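Local atomic coordinates of beta-galactosidase (Marinomonas sp. ef1, PDB entry 6Y2K), a protein that hydrolyses terminal beta-D-galactose residues from beta-galactosides, as a cold-active, hexameric glycoside hydrolase of family GH42. Residues A333-T338 with A647-I652; R447-S452 with T603-K608; I619-Y624 with M643-A648; Q634-V639 with A651-Q656. One frame throughout, in Å; residues are numbered along the deposited sequence. Where two conformers were deposited one is given.

Interaction 1. Residues A333-T338 with A647-I652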
loop_
_atom_site.group_PDB
_atom_site.type_symbol
_atom_site.label_atom_id
_atom_site.label_comp_id
_atom_site.label_asym_id
_atom_site.label_seq_id
_atom_site.Cartn_x
_atom_site.Cartn_y
_atom_site.Cartn_z
ATOM N N ALA A 333 4.082 19.681 29.360
ATOM C CA ALA A 333 2.672 19.738 28.947
ATOM C C ALA A 333 1.740 20.365 29.991
ATOM O O ALA A 333 0.799 21.052 29.621
ATOM C CB ALA A 333 2.154 18.366 28.528
ATOM N N VAL A 334 1.999 20.146 31.281
ATOM C CA VAL A 334 1.135 20.727 32.318
ATOM C C VAL A 334 1.290 22.262 32.319
ATOM O O VAL A 334 0.305 22.993 32.433
ATOM C CB VAL A 334 1.398 20.123 33.718
ATOM C CG1 VAL A 334 0.549 20.830 34.778
ATOM C CG2 VAL A 334 1.127 18.610 33.706
ATOM N N ARG A 335 2.532 22.736 32.192
ATOM C CA ARG A 335 2.803 24.170 31.994
ATOM C C ARG A 335 2.090 24.698 30.749
ATOM O O ARG A 335 1.466 25.758 30.794
ATOM C CB ARG A 335 4.308 24.421 31.893
ATOM C CG ARG A 335 4.705 25.776 31.326
ATOM C CD ARG A 335 6.182 26.034 31.568
ATOM N NE ARG A 335 6.595 27.319 31.009
ATOM C CZ ARG A 335 7.024 27.517 29.763
ATOM N NH1 ARG A 335 7.086 26.526 28.874
ATOM N NH2 ARG A 335 7.377 28.742 29.392
ATOM N N LEU A 336 2.196 23.942 29.655
ATOM C CA LEU A 336 1.567 24.295 28.382
ATOM C C LEU A 336 0.069 24.525 28.568
ATOM O O LEU A 336 -0.455 25.560 28.164
ATOM C CB LEU A 336 1.818 23.193 27.335
ATOM C CG LEU A 336 1.607 23.461 25.841
ATOM C CD1 LEU A 336 1.881 22.173 25.086
ATOM C CD2 LEU A 336 0.225 23.967 25.473
ATOM N N TRP A 337 -0.606 23.549 29.178
ATOM C CA TRP A 337 -2.063 23.610 29.352
ATOM C C TRP A 337 -2.486 24.743 30.273
ATOM O O TRP A 337 -3.544 25.344 30.076
ATOM C CB TRP A 337 -2.618 22.276 29.892
ATOM C CG TRP A 337 -2.352 21.075 29.026
ATOM C CD1 TRP A 337 -2.349 21.030 27.659
ATOM C CD2 TRP A 337 -2.093 19.739 29.473
ATOM N NE1 TRP A 337 -2.084 19.751 27.224
ATOM C CE2 TRP A 337 -1.920 18.938 28.316
ATOM C CE3 TRP A 337 -1.973 19.139 30.742
ATOM C CZ2 TRP A 337 -1.642 17.564 28.386
ATOM C CZ3 TRP A 337 -1.694 17.775 30.812
ATOM C CH2 TRP A 337 -1.537 16.999 29.634
ATOM N N THR A 338 -1.660 25.024 31.281
ATOM C CA THR A 338 -1.938 26.093 32.242
ATOM C C THR A 338 -1.879 27.461 31.567
ATOM O O THR A 338 -2.839 28.235 31.667
ATOM C CB THR A 338 -0.984 26.020 33.454
ATOM O OG1 THR A 338 -1.033 24.708 34.029
ATOM C CG2 THR A 338 -1.364 27.040 34.537
ATOM N N ALA A 647 9.219 21.923 21.473
ATOM C CA ALA A 647 8.094 20.993 21.549
ATOM C C ALA A 647 7.377 21.153 22.892
ATOM O O ALA A 647 8.038 21.225 23.930
ATOM C CB ALA A 647 8.585 19.558 21.395
ATOM N N ALA A 648 6.043 21.230 22.865
ATOM C CA ALA A 648 5.223 21.399 24.082
ATOM C C ALA A 648 5.638 22.629 24.922
ATOM O O ALA A 648 5.675 22.570 26.149
ATOM C CB ALA A 648 5.252 20.120 24.928
ATOM N N ASP A 649 5.922 23.737 24.243
ATOM C CA ASP A 649 6.515 24.926 24.852
ATOM C C ASP A 649 5.598 26.131 24.662
ATOM O O ASP A 649 4.672 26.109 23.836
ATOM C CB ASP A 649 7.896 25.175 24.218
ATOM C CG ASP A 649 8.786 26.135 25.011
ATOM O OD1 ASP A 649 8.523 26.382 26.216
ATOM O OD2 ASP A 649 9.760 26.650 24.391
ATOM N N VAL A 650 5.871 27.171 25.451
ATOM C CA VAL A 650 5.096 28.400 25.500
ATOM C C VAL A 650 6.062 29.578 25.380
ATOM O O VAL A 650 7.134 29.559 25.986
ATOM C CB VAL A 650 4.366 28.537 26.864
ATOM C CG1 VAL A 650 3.513 29.799 26.909
ATOM C CG2 VAL A 650 3.521 27.299 27.160
ATOM N N ALA A 651 5.685 30.590 24.602
ATOM C CA ALA A 651 6.369 31.884 24.638
ATOM C C ALA A 651 5.339 32.992 24.808
ATOM O O ALA A 651 4.216 32.889 24.301
ATOM C CB ALA A 651 7.196 32.101 23.381
ATOM N N ILE A 652 5.732 34.044 25.526
ATOM C CA ILE A 652 4.858 35.180 25.820
ATOM C C ILE A 652 5.590 36.473 25.441
ATOM O O ILE A 652 6.724 36.698 25.872
ATOM C CB ILE A 652 4.437 35.214 27.308
ATOM C CG1 ILE A 652 3.825 33.853 27.703
ATOM C CG2 ILE A 652 3.463 36.367 27.557
ATOM C CD1 ILE A 652 3.370 33.749 29.135
HETATM O O HOH W 1 5.868 24.037 28.572
#

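Interaction 2. Residues R447-S452 with T603-K608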
loop_
_atom_site.group_PDB
_atom_site.type_symbol
_atom_site.label_atom_id
_atom_site.label_comp_id
_atom_site.label_asym_id
_atom_site.label_seq_id
_atom_site.Cartn_x
_atom_site.Cartn_y
_atom_site.Cartn_z
ATOM N N ARG A 447 -8.400 28.930 14.184
ATOM C CA ARG A 447 -7.206 28.871 15.023
ATOM C C ARG A 447 -5.914 28.679 14.232
ATOM O O ARG A 447 -4.875 29.250 14.597
ATOM C CB ARG A 447 -7.354 27.767 16.065
ATOM C CG ARG A 447 -8.422 28.066 17.114
ATOM C CD ARG A 447 -7.792 28.631 18.372
ATOM N NE ARG A 447 -7.016 27.600 19.060
ATOM C CZ ARG A 447 -6.115 27.819 20.011
ATOM N NH1 ARG A 447 -5.837 29.057 20.427
ATOM N NH2 ARG A 447 -5.478 26.783 20.552
ATOM N N GLU A 448 -5.975 27.887 13.154
ATOM C CA GLU A 448 -4.834 27.734 12.228
ATOM C C GLU A 448 -4.498 29.042 11.485
ATOM O O GLU A 448 -3.396 29.186 10.956
ATOM C CB GLU A 448 -5.097 26.608 11.217
ATOM C CG GLU A 448 -5.007 25.218 11.828
ATOM C CD GLU A 448 -5.417 24.097 10.868
ATOM O OE1 GLU A 448 -6.198 24.349 9.933
ATOM O OE2 GLU A 448 -4.963 22.949 11.061
ATOM N N LEU A 449 -5.460 29.966 11.434
ATOM C CA LEU A 449 -5.262 31.319 10.897
ATOM C C LEU A 449 -4.859 32.346 11.956
ATOM O O LEU A 449 -4.795 33.544 11.663
ATOM C CB LEU A 449 -6.530 31.781 10.178
ATOM C CG LEU A 449 -6.881 31.019 8.904
ATOM C CD1 LEU A 449 -8.244 31.467 8.391
ATOM C CD2 LEU A 449 -5.818 31.210 7.829
ATOM N N GLY A 450 -4.559 31.887 13.173
ATOM C CA GLY A 450 -4.086 32.754 14.236
ATOM C C GLY A 450 -5.130 33.632 14.904
ATOM O O GLY A 450 -4.762 34.541 15.646
ATOM N N LEU A 451 -6.415 33.354 14.684
ATOM C CA LEU A 451 -7.483 34.218 15.201
ATOM C C LEU A 451 -7.784 33.946 16.685
ATOM O O LEU A 451 -7.779 32.792 17.123
ATOM C CB LEU A 451 -8.761 34.034 14.381
ATOM C CG LEU A 451 -8.703 34.499 12.924
ATOM C CD1 LEU A 451 -9.848 33.922 12.107
ATOM C CD2 LEU A 451 -8.716 36.020 12.836
ATOM N N SER A 452 -8.024 35.021 17.441
ATOM C CA SER A 452 -8.586 34.942 18.796
ATOM C C SER A 452 -10.107 34.973 18.692
ATOM O O SER A 452 -10.677 35.830 18.003
ATOM C CB SER A 452 -8.074 36.097 19.673
ATOM O OG SER A 452 -6.659 36.015 19.856
ATOM N N THR A 603 -5.030 37.726 9.219
ATOM C CA THR A 603 -4.842 36.293 9.379
ATOM C C THR A 603 -3.407 35.912 9.023
ATOM O O THR A 603 -2.696 36.656 8.332
ATOM C CB THR A 603 -5.833 35.481 8.510
ATOM O OG1 THR A 603 -5.677 35.815 7.122
ATOM C CG2 THR A 603 -7.265 35.745 8.942
ATOM N N TYR A 604 -3.002 34.745 9.513
ATOM C CA TYR A 604 -1.654 34.223 9.340
ATOM C C TYR A 604 -1.748 32.701 9.399
ATOM O O TYR A 604 -2.240 32.171 10.386
ATOM C CB TYR A 604 -0.739 34.743 10.464
ATOM C CG TYR A 604 0.737 34.441 10.263
ATOM C CD1 TYR A 604 1.254 33.162 10.491
ATOM C CD2 TYR A 604 1.627 35.441 9.844
ATOM C CE1 TYR A 604 2.603 32.889 10.306
ATOM C CE2 TYR A 604 2.973 35.176 9.655
ATOM C CZ TYR A 604 3.460 33.903 9.884
ATOM O OH TYR A 604 4.797 33.635 9.694
ATOM N N TYR A 605 -1.287 32.010 8.353
ATOM C CA TYR A 605 -1.245 30.554 8.350
ATOM C C TYR A 605 -0.079 30.125 9.232
ATOM O O TYR A 605 1.077 30.115 8.790
ATOM C CB TYR A 605 -1.077 29.988 6.933
ATOM C CG TYR A 605 -2.333 29.985 6.080
ATOM C CD1 TYR A 605 -2.854 31.172 5.557
ATOM C CD2 TYR A 605 -2.983 28.791 5.764
ATOM C CE1 TYR A 605 -3.998 31.173 4.755
ATOM C CE2 TYR A 605 -4.131 28.780 4.968
ATOM C CZ TYR A 605 -4.638 29.971 4.469
ATOM O OH TYR A 605 -5.773 29.957 3.674
ATOM N N LEU A 606 -0.381 29.802 10.488
ATOM C CA LEU A 606 0.646 29.405 11.450
ATOM C C LEU A 606 1.275 28.071 11.060
ATOM O O LEU A 606 0.641 27.278 10.352
ATOM C CB LEU A 606 0.057 29.286 12.866
ATOM C CG LEU A 606 -0.406 30.589 13.537
ATOM C CD1 LEU A 606 -1.271 30.267 14.750
ATOM C CD2 LEU A 606 0.775 31.446 13.950
ATOM N N PRO A 607 2.516 27.807 11.531
ATOM C CA PRO A 607 3.118 26.481 11.350
ATOM C C PRO A 607 2.268 25.380 11.985
ATOM O O PRO A 607 1.467 25.666 12.886
ATOM C CB PRO A 607 4.473 26.597 12.066
ATOM C CG PRO A 607 4.754 28.060 12.179
ATOM C CD PRO A 607 3.424 28.735 12.240
ATOM N N LYS A 608 2.438 24.146 11.511
ATOM C CA LYS A 608 1.681 23.011 12.018
ATOM C C LYS A 608 1.922 22.821 13.509
ATOM O O LYS A 608 3.073 22.804 13.957
ATOM C CB LYS A 608 2.066 21.711 11.309
ATOM C CG LYS A 608 1.603 21.606 9.865
ATOM C CD LYS A 608 1.808 20.182 9.346
ATOM C CE LYS A 608 1.534 20.085 7.851
ATOM N NZ LYS A 608 0.078 20.134 7.517
HETATM O O HOH W 2 -2.012 27.203 9.780
#

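Interaction 3. Residues I619-Y624 with M643-A648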
loop_
_atom_site.group_PDB
_atom_site.type_symbol
_atom_site.label_atom_id
_atom_site.label_comp_id
_atom_site.label_asym_id
_atom_site.label_seq_id
_atom_site.Cartn_x
_atom_site.Cartn_y
_atom_site.Cartn_z
ATOM N N ILE A 619 0.802 38.677 23.915
ATOM C CA ILE A 619 0.677 37.646 22.878
ATOM C C ILE A 619 1.165 36.330 23.471
ATOM O O ILE A 619 2.299 36.258 23.950
ATOM C CB ILE A 619 1.548 37.943 21.629
ATOM C CG1 ILE A 619 1.440 39.400 21.170
ATOM C CG2 ILE A 619 1.153 37.031 20.477
ATOM C CD1 ILE A 619 0.152 39.715 20.451
ATOM N N PHE A 620 0.326 35.294 23.443
ATOM C CA PHE A 620 0.699 33.970 23.959
ATOM C C PHE A 620 0.887 33.049 22.763
ATOM O O PHE A 620 -0.004 32.950 21.936
ATOM C CB PHE A 620 -0.395 33.395 24.875
ATOM C CG PHE A 620 -0.766 34.279 26.054
ATOM C CD1 PHE A 620 -1.641 35.346 25.896
ATOM C CD2 PHE A 620 -0.268 34.016 27.329
ATOM C CE1 PHE A 620 -1.994 36.153 26.979
ATOM C CE2 PHE A 620 -0.620 34.813 28.413
ATOM C CZ PHE A 620 -1.482 35.887 28.240
ATOM N N ALA A 621 2.038 32.383 22.666
ATOM C CA ALA A 621 2.293 31.434 21.584
ATOM C C ALA A 621 2.572 30.057 22.162
ATOM O O ALA A 621 3.231 29.948 23.189
ATOM C CB ALA A 621 3.465 31.889 20.741
ATOM N N PHE A 622 2.081 29.026 21.465
ATOM C CA PHE A 622 2.098 27.626 21.905
ATOM C C PHE A 622 2.547 26.699 20.780
ATOM O O PHE A 622 2.171 26.893 19.627
ATOM C CB PHE A 622 0.689 27.204 22.347
ATOM C CG PHE A 622 0.113 28.091 23.405
ATOM C CD1 PHE A 622 0.426 27.884 24.738
ATOM C CD2 PHE A 622 -0.701 29.169 23.061
ATOM C CE1 PHE A 622 -0.076 28.726 25.716
ATOM C CE2 PHE A 622 -1.204 30.008 24.034
ATOM C CZ PHE A 622 -0.895 29.783 25.363
ATOM N N ASN A 623 3.335 25.682 21.118
ATOM C CA ASN A 623 3.765 24.683 20.143
ATOM C C ASN A 623 3.367 23.306 20.659
ATOM O O ASN A 623 3.994 22.781 21.572
ATOM C CB ASN A 623 5.281 24.768 19.917
ATOM C CG ASN A 623 5.789 23.795 18.856
ATOM O OD1 ASN A 623 5.017 23.103 18.188
ATOM N ND2 ASN A 623 7.108 23.753 18.693
ATOM N N TYR A 624 2.327 22.739 20.050
ATOM C CA TYR A 624 1.841 21.393 20.354
ATOM C C TYR A 624 2.538 20.284 19.538
ATOM O O TYR A 624 2.269 19.110 19.767
ATOM C CB TYR A 624 0.314 21.317 20.123
ATOM C CG TYR A 624 -0.512 22.218 21.030
ATOM C CD1 TYR A 624 -0.687 23.569 20.729
ATOM C CD2 TYR A 624 -1.128 21.720 22.177
ATOM C CE1 TYR A 624 -1.435 24.397 21.545
ATOM C CE2 TYR A 624 -1.884 22.544 23.003
ATOM C CZ TYR A 624 -2.031 23.887 22.682
ATOM O OH TYR A 624 -2.759 24.738 23.483
ATOM N N MET A 643 11.904 32.760 20.878
ATOM C CA MET A 643 11.474 32.845 19.493
ATOM C C MET A 643 11.484 31.454 18.845
ATOM O O MET A 643 10.639 31.157 18.005
ATOM C CB MET A 643 12.404 33.798 18.734
ATOM C CG MET A 643 11.931 34.197 17.349
ATOM S SD MET A 643 12.940 35.526 16.650
ATOM C CE MET A 643 14.562 34.772 16.699
ATOM N N CYS A 644 12.447 30.623 19.241
ATOM C CA CYS A 644 12.466 29.206 18.882
ATOM C C CYS A 644 11.632 28.415 19.892
ATOM O O CYS A 644 12.130 27.989 20.942
ATOM C CB CYS A 644 13.904 28.679 18.816
ATOM S SG CYS A 644 14.915 29.530 17.572
ATOM N N LEU A 645 10.350 28.249 19.567
ATOM C CA LEU A 645 9.413 27.513 20.418
ATOM C C LEU A 645 9.714 26.036 20.417
ATOM O O LEU A 645 9.529 25.379 19.396
ATOM C CB LEU A 645 7.972 27.670 19.929
ATOM C CG LEU A 645 7.154 28.896 20.292
ATOM C CD1 LEU A 645 5.796 28.760 19.615
ATOM C CD2 LEU A 645 7.003 29.014 21.805
ATOM N N GLY A 646 10.135 25.503 21.561
ATOM C CA GLY A 646 10.336 24.058 21.700
ATOM C C GLY A 646 9.059 23.237 21.589
ATOM O O GLY A 646 7.950 23.779 21.586
ATOM N N ALA A 647 9.219 21.923 21.473
ATOM C CA ALA A 647 8.094 20.993 21.549
ATOM C C ALA A 647 7.377 21.153 22.892
ATOM O O ALA A 647 8.038 21.225 23.930
ATOM C CB ALA A 647 8.585 19.558 21.395
ATOM N N ALA A 648 6.043 21.230 22.865
ATOM C CA ALA A 648 5.223 21.399 24.082
ATOM C C ALA A 648 5.638 22.629 24.922
ATOM O O ALA A 648 5.675 22.570 26.149
ATOM C CB ALA A 648 5.252 20.120 24.928
#

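Interaction 4. Residues Q634-V639 with A651-Q656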
loop_
_atom_site.group_PDB
_atom_site.type_symbol
_atom_site.label_atom_id
_atom_site.label_comp_id
_atom_site.label_asym_id
_atom_site.label_seq_id
_atom_site.Cartn_x
_atom_site.Cartn_y
_atom_site.Cartn_z
ATOM N N GLN A 634 5.329 40.515 15.013
ATOM C CA GLN A 634 5.907 41.812 14.659
ATOM C C GLN A 634 5.604 42.840 15.753
ATOM O O GLN A 634 4.574 42.752 16.419
ATOM C CB GLN A 634 5.409 42.274 13.281
ATOM C CG GLN A 634 3.943 42.694 13.213
ATOM C CD GLN A 634 3.360 42.663 11.800
ATOM O OE1 GLN A 634 3.843 41.942 10.918
ATOM N NE2 GLN A 634 2.307 43.451 11.584
ATOM N N ASN A 635 6.528 43.783 15.940
ATOM C CA ASN A 635 6.353 44.923 16.846
ATOM C C ASN A 635 6.045 44.466 18.272
ATOM O O ASN A 635 5.038 44.850 18.865
ATOM C CB ASN A 635 5.265 45.870 16.316
ATOM C CG ASN A 635 5.568 46.373 14.913
ATOM O OD1 ASN A 635 6.673 46.844 14.639
ATOM N ND2 ASN A 635 4.591 46.268 14.018
ATOM N N ALA A 636 6.928 43.629 18.799
ATOM C CA ALA A 636 6.748 43.045 20.119
ATOM C C ALA A 636 8.070 42.576 20.672
ATOM O O ALA A 636 9.012 42.338 19.916
ATOM C CB ALA A 636 5.772 41.884 20.044
ATOM N N GLU A 637 8.148 42.444 21.990
ATOM C CA GLU A 637 9.345 41.894 22.608
ATOM C C GLU A 637 9.040 40.693 23.497
ATOM O O GLU A 637 7.970 40.607 24.096
ATOM C CB GLU A 637 10.154 42.982 23.334
ATOM C CG GLU A 637 9.661 43.431 24.687
ATOM C CD GLU A 637 10.559 44.510 25.278
ATOM O OE1 GLU A 637 11.334 44.208 26.217
ATOM O OE2 GLU A 637 10.492 45.654 24.785
ATOM N N LEU A 638 9.993 39.764 23.537
ATOM C CA LEU A 638 9.900 38.550 24.338
ATOM C C LEU A 638 9.881 38.866 25.816
ATOM O O LEU A 638 10.720 39.629 26.281
ATOM C CB LEU A 638 11.119 37.655 24.114
ATOM C CG LEU A 638 11.026 36.430 23.221
ATOM C CD1 LEU A 638 12.396 35.754 23.216
ATOM C CD2 LEU A 638 9.947 35.458 23.693
ATOM N N VAL A 639 8.954 38.242 26.545
ATOM C CA VAL A 639 8.919 38.295 28.014
ATOM C C VAL A 639 9.249 36.925 28.624
ATOM O O VAL A 639 10.108 36.824 29.497
ATOM C CB VAL A 639 7.553 38.794 28.522
ATOM C CG1 VAL A 639 7.539 38.893 30.046
ATOM C CG2 VAL A 639 7.218 40.141 27.885
ATOM N N ALA A 651 5.685 30.590 24.602
ATOM C CA ALA A 651 6.369 31.884 24.638
ATOM C C ALA A 651 5.339 32.992 24.808
ATOM O O ALA A 651 4.216 32.889 24.301
ATOM C CB ALA A 651 7.196 32.101 23.381
ATOM N N ILE A 652 5.732 34.044 25.526
ATOM C CA ILE A 652 4.858 35.180 25.820
ATOM C C ILE A 652 5.590 36.473 25.441
ATOM O O ILE A 652 6.724 36.698 25.872
ATOM C CB ILE A 652 4.437 35.214 27.308
ATOM C CG1 ILE A 652 3.825 33.853 27.703
ATOM C CG2 ILE A 652 3.463 36.367 27.557
ATOM C CD1 ILE A 652 3.370 33.749 29.135
ATOM N N TRP A 653 4.921 37.294 24.633
ATOM C CA TRP A 653 5.460 38.537 24.094
ATOM C C TRP A 653 4.546 39.692 24.505
ATOM O O TRP A 653 3.349 39.489 24.716
ATOM C CB TRP A 653 5.497 38.489 22.558
ATOM C CG TRP A 653 6.363 37.412 21.940
ATOM C CD1 TRP A 653 6.140 36.054 21.948
ATOM C CD2 TRP A 653 7.561 37.614 21.183
ATOM N NE1 TRP A 653 7.145 35.404 21.264
ATOM C CE2 TRP A 653 8.031 36.338 20.788
ATOM C CE3 TRP A 653 8.294 38.752 20.813
ATOM C CZ2 TRP A 653 9.195 36.172 20.033
ATOM C CZ3 TRP A 653 9.457 38.587 20.058
ATOM C CH2 TRP A 653 9.895 37.302 19.679
ATOM N N LYS A 654 5.107 40.897 24.590
ATOM C CA LYS A 654 4.320 42.115 24.793
ATOM C C LYS A 654 4.460 43.045 23.592
ATOM O O LYS A 654 5.554 43.199 23.048
ATOM C CB LYS A 654 4.710 42.837 26.090
ATOM C CG LYS A 654 6.156 43.291 26.206
ATOM C CD LYS A 654 6.392 43.958 27.556
ATOM C CE LYS A 654 7.842 44.391 27.732
ATOM N NZ LYS A 654 8.129 44.860 29.121
ATOM N N LYS A 655 3.348 43.644 23.175
ATOM C CA LYS A 655 3.350 44.590 22.067
ATOM C C LYS A 655 4.136 45.846 22.452
ATOM O O LYS A 655 4.097 46.269 23.610
ATOM C CB LYS A 655 1.923 44.962 21.674
ATOM C CG LYS A 655 1.148 43.807 21.069
ATOM C CD LYS A 655 -0.269 44.224 20.728
ATOM C CE LYS A 655 -1.130 43.025 20.382
ATOM N NZ LYS A 655 -2.526 43.435 20.072
ATOM N N GLN A 656 4.868 46.409 21.490
ATOM C CA GLN A 656 5.698 47.602 21.729
ATOM C C GLN A 656 4.853 48.867 21.640
ATOM O O GLN A 656 3.932 48.948 20.828
ATOM C CB GLN A 656 6.855 47.672 20.728
ATOM C CG GLN A 656 7.934 46.615 20.961
ATOM C CD GLN A 656 8.924 46.479 19.807
ATOM O OE1 GLN A 656 8.763 47.085 18.741
ATOM N NE2 GLN A 656 9.961 45.670 20.017
HETATM O O HOH W 3 10.753 45.401 28.950
#

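Interaction 1. Residues A333-T338 with A647-I652
A buried arginine leaves a helix of the TIM barrel and sets its charged end against a G1 beta bulge in the C-terminal antiparallel sheet. The helix is 333-343; the bulge is formed by Ala648 and Asp649, which both face Asn623 on the adjoining strand, with Ala648 turned to a positive phi of 55°. Arg335 spans the gap because its CG is anti to the backbone N and the chain runs fully extended as far as NE. At the tip, NH1 donates to Asp649 OD1 over 3.0 Å in a salt bridge. The acceptor lies in the guanidinium plane and is met nearly along its C-O axis, although the two flat groups are turned 40° apart. Val650 covers one face of the guanidinium, its CG2 4.0 Å above the plane of Arg335, so the group is met by a charge at its edge and by a methyl over one face. NE forms a second salt bridge with Glu388 of helix 377-395. Between two acids, the arginine would probably stay charged and favour the ionised form of Asp649, whose OD2 also accepts from Gly646 N. The next residue, Leu336, supplies the apolar half: its CD1 comes 3.6 Å from Ala648 CA, while Val650 CG2 packs 3.8 Å from Leu336 CA. Phe622 and Tyr624 continue this greasy layer beneath the helix. A single water joins the two elements again, accepting from Arg335 NH1 at 2.8 Å and donating to Ala648 O at 2.8 Å.

Interaction 2. Residues R447-S452 with T603-K608
The end of helix 435-448 runs against the extended chain 603-608 through two backbone hydrogen bonds, Leu606 N to Glu448 O at 3.1 Å and Tyr604 N to Leu449 O at 3.0 Å. The first is nearly along the C=O axis; in the second the donor stands above the carbonyl plane. Both acceptors lie where a Schellman motif ends the helix, with Gly450 as its C-prime residue at a phi of 75°, so carbonyls at the helix end meet amides from another part of the chain. A water lies 2.7 Å from both Glu448 O and Leu606 O. Among side chains, Leu449 and Tyr605 run alongside each other, and a CH-pi contact forms where Leu449 CD2 sits 3.7 Å from the centroid of the Tyr605 ring, 15° off its normal. An alanine in place of Tyr605 would probably cost Leu449 this aromatic face and leave its methyl less well packed. Leu606 CD1 lies over the turn, 3.8 Å from Gly450 CA, and Leu451 CD2 meets Thr603 CG2. Leu592 of helix 585-598 also packs on Leu449. Backbone hydrogen bonds run from Tyr605 to a second subunit, whose Gly542 packs on the same residue. Main-chain bonds thus fix the register of 603-608 against the helix end, while the Leu449-Tyr605 contact and the glycine probably supply the side-chain-dependent part of this join beside the subunit interface.

Interaction 3. Residues I619-Y624 with M643-A648
Asn623 turns its CG anti to the backbone N (chi1 -177°), and Leu645 turns its CG anti to its own carbonyl carbon (chi1 -82°), so the amide reaches the backbone carbonyl of Leu645 while the leucine branch lies along Ala621 and Asn623 CB. The setting is the C-terminal antiparallel sheet, where strand 618-623 ends opposite the turn that leads into the G1 bulge of strand 649-655. Asn623 does most of the work. Its ND2 donates to Leu645 O at 3.0 Å; the acceptor lies close to the amide plane, yet the donor stands well above the carbonyl plane of Leu645, 52° out of it. ND2 also donates to Asn627 O, and OD1 accepts from Ser625 OG, so both ends of this buried amide are engaged and its rotation is fixed by partners on two parts of the chain. The main chain adds a weak bond, Ala648 N to Asn623 O at 2.9 Å, through which the turn touches the strand end. Beside this polar patch Leu645 forms the apolar one. Its CB lies 4.0 Å from Asn623 CB, so the aliphatic root of the asparagine is shared between the two kinds of contact, and Phe631 and Ala651 close in around the same layer. One branch of the leucine lies along the strand, Leu645 CD1 reaching Ala621 CB at 4.1 Å.

Interaction 4. Residues Q634-V639 with A651-Q656
Lys654 NZ is gripped by two hydrogen bonds, one to Ser395 OG and one to a water that accepts from it at 2.7 Å. The same water donates to Glu637 OE1, which links the two charges indirectly, since Glu637 OE1 and Lys654 NZ stand 4.4 Å apart, too far for a salt bridge. Both side chains leave their strands in the crowded first-torsion position between N and carbonyl carbon and then run extended alongside each other, so Glu637 CG and Lys654 CE touch at 3.7 Å. Val639 CG2 crosses the lysine chain at about a right angle. These residues belong to an antiparallel pair of strands, with 636-640 at the outer edge of the C-terminal four-stranded sheet. Glu637 and Lys654 form a hydrogen-bonded pair, N to O and O to N at 2.9 Å each, and Val639 N donates to Ile652 O in the carbonyl plane. On the other face Leu638 and Trp653 make a non-hydrogen-bonded pair: Leu638 CG lies 3.8 Å from the centroid of the Trp653 six-membered ring, 14° off the normal, with CD2 over the same face. Ile619 also packs on the indole. An alanine in place of Trp653 would take away the indole face under Leu638 and would probably loosen the packing of this edge strand. At the chain's modelled end, Gln656 N still reaches Asn635 O at 3.1 Å.

Three of the four contacts meet in one sheet: interactions 1 and 4 share strand 649-655, and interaction 3 brings in its neighbour 618-623, bonded to it through Ala621 N and Ala651 O. Interactions 1 and 3 are buried, with centres about 7 Å apart, and each binds a polar group into an apolar layer, a salt-bridged arginine in one and an asparagine amide bonded at both ends in the other. Interaction 4, at the sheet edge, relies on regular main-chain bonds and partly exposed side chains. Interaction 2 joins a helix end to a loop and touches none of the others, though its centre is about 13 Å from that of interaction 3; its backbone bonds to another subunit, which interaction 4 only brushes through Gln634.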